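Local coordinates for aggregation suppressing protein (Salmonella enterica subsp. enterica serovar Typhimurium, PDB 4ZJ9) that probably acts as a small heat-shock chaperone that suppresses the aggregation of other proteins under stress, assembling as a dimer through its alpha-crystallin domain, at residues Thr60-Gly65 against Gln126-Val131. Numbering follows the deposited sequence.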
loop_
_atom_site.group_PDB
_atom_site.type_symbol
_atom_site.label_atom_id
_atom_site.label_comp_id
_atom_site.label_asym_id
_atom_site.label_seq_id
_atom_site.Cartn_x
_atom_site.Cartn_y
_atom_site.Cartn_z
ATOM N N THR A 60 1.097 -2.909 12.222
ATOM C CA THR A 60 1.296 -2.694 10.790
ATOM C C THR A 60 0.184 -1.843 10.233
ATOM O O THR A 60 -1.002 -2.213 10.300
ATOM C CB THR A 60 1.316 -4.096 10.062
ATOM O OG1 THR A 60 2.416 -4.833 10.590
ATOM C CG2 THR A 60 1.519 -3.955 8.587
ATOM N N VAL A 61 0.555 -0.705 9.645
ATOM C CA VAL A 61 -0.434 0.165 9.058
ATOM C C VAL A 61 -0.255 0.180 7.533
ATOM O O VAL A 61 0.849 0.341 7.033
ATOM C CB VAL A 61 -0.292 1.590 9.605
ATOM C CG1 VAL A 61 -1.454 2.472 9.144
ATOM C CG2 VAL A 61 -0.265 1.542 11.111
ATOM N N SER A 62 -1.378 0.012 6.824
ATOM C CA SER A 62 -1.393 0.017 5.337
ATOM C C SER A 62 -1.372 1.481 4.862
ATOM O O SER A 62 -2.332 2.205 5.097
ATOM C CB SER A 62 -2.628 -0.657 4.760
ATOM O OG SER A 62 -2.530 -0.705 3.301
ATOM N N VAL A 63 -0.258 1.914 4.267
ATOM C CA VAL A 63 -0.094 3.295 3.882
ATOM C C VAL A 63 0.533 3.368 2.458
ATOM O O VAL A 63 1.611 3.947 2.273
ATOM C CB VAL A 63 0.728 4.109 4.894
ATOM C CG1 VAL A 63 -0.125 4.421 6.136
ATOM C CG2 VAL A 63 1.997 3.400 5.201
ATOM N N PRO A 64 -0.170 2.806 1.437
ATOM C CA PRO A 64 0.476 2.768 0.110
ATOM C C PRO A 64 0.528 4.182 -0.446
ATOM O O PRO A 64 -0.403 4.974 -0.198
ATOM C CB PRO A 64 -0.438 1.859 -0.678
ATOM C CG PRO A 64 -1.788 1.934 -0.004
ATOM C CD PRO A 64 -1.427 2.065 1.451
ATOM N N GLY A 65 1.619 4.514 -1.133
ATOM C CA GLY A 65 1.810 5.859 -1.656
ATOM C C GLY A 65 2.218 6.959 -0.695
ATOM O O GLY A 65 2.456 8.122 -1.092
ATOM N N GLN A 126 7.361 -1.200 1.492
ATOM C CA GLN A 126 6.262 -1.798 0.713
ATOM C C GLN A 126 4.905 -1.346 0.972
ATOM O O GLN A 126 3.963 -2.121 0.872
ATOM C CB GLN A 126 6.378 -3.310 0.842
ATOM C CG GLN A 126 7.784 -3.659 0.326
ATOM C CD GLN A 126 7.791 -4.922 -0.464
ATOM O OE1 GLN A 126 7.874 -6.010 0.120
ATOM N NE2 GLN A 126 7.648 -4.809 -1.786
ATOM N N GLY A 127 4.760 -0.051 1.205
ATOM C CA GLY A 127 3.460 0.570 1.450
ATOM C C GLY A 127 2.883 0.242 2.816
ATOM O O GLY A 127 1.706 0.472 3.068
ATOM N N LEU A 128 3.744 -0.236 3.716
ATOM C CA LEU A 128 3.379 -0.632 5.033
ATOM C C LEU A 128 4.223 0.121 6.062
ATOM O O LEU A 128 5.403 0.361 5.842
ATOM C CB LEU A 128 3.521 -2.167 5.285
ATOM C CG LEU A 128 2.680 -3.057 4.367
ATOM C CD1 LEU A 128 3.008 -4.518 4.640
ATOM C CD2 LEU A 128 1.215 -2.738 4.444
ATOM N N LEU A 129 3.569 0.533 7.171
ATOM C CA LEU A 129 4.318 1.171 8.240
ATOM C C LEU A 129 4.330 0.158 9.361
ATOM O O LEU A 129 3.251 -0.229 9.844
ATOM C CB LEU A 129 3.602 2.434 8.683
ATOM C CG LEU A 129 4.309 3.133 9.878
ATOM C CD1 LEU A 129 5.725 3.640 9.581
ATOM C CD2 LEU A 129 3.406 4.290 10.236
ATOM N N LEU A 130 5.506 -0.286 9.748
ATOM C CA LEU A 130 5.701 -1.278 10.752
ATOM C C LEU A 130 6.296 -0.654 12.001
ATOM O O LEU A 130 7.422 -0.148 11.980
ATOM C CB LEU A 130 6.653 -2.371 10.248
ATOM C CG LEU A 130 5.873 -3.489 9.521
ATOM C CD1 LEU A 130 5.357 -3.072 8.168
ATOM C CD2 LEU A 130 6.825 -4.645 9.285
ATOM N N VAL A 131 5.561 -0.747 13.098
ATOM C CA VAL A 131 5.941 -0.164 14.374
ATOM C C VAL A 131 6.055 -1.240 15.454
ATOM O O VAL A 131 5.058 -1.868 15.844
ATOM C CB VAL A 131 4.913 0.868 14.791
ATOM C CG1 VAL A 131 5.428 1.588 16.058
ATOM C CG2 VAL A 131 4.787 1.884 13.681
#
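With T60 OG1 beside the backbone N (chi1 -62°), its methyl CG2 anti to that N, and CG of L130 anti to its own carbonyl carbon, the two side chains lie side by side on one face of an antiparallel sheet in the alpha-crystallin sandwich. L130 CD1 comes to 4.0 Å from T60 CG2; threonine, branched at CB, suits a strand and offers that methyl to the leucine. T60–L130 and S62–L128 are non-hydrogen-bonded pairs flanking the hydrogen-bonded pair V61–L129, whose two nearly straight bonds, V61 N to L129 O and L129 N to V61 O, are 2.7 Å each and lie in the carbonyl planes. T60 CA-H also points to L129 O and L128 CA-H to V61 O.

V61 and L129 point into the sandwich, where V61 touches L109 of strand 107-112 in the other sheet; V63, just past the strand, adds its side chain to them, touching F107. Beta-branched V61 suits the extended strand and sets CB 4.1 Å from L129 CB, while V63 sends CG2 between its own backbone N and carbonyl carbon, 4.0 Å from L129 CB. On the opposite face L128 CD2 reaches S62 CA at 3.9 Å, and L128 also packs on G65 of the second subunit.

Past S62 the pairing gives way to loop. G127 has a positive phi (73°), and a CB there would crowd P64 CA, so glycine suits the turn. P64 N, which has no hydrogen, lies near G127 O without bonding it; that oxygen instead accepts V63 N at 2.7 Å, with the donor tilted 27° from the carbonyl plane.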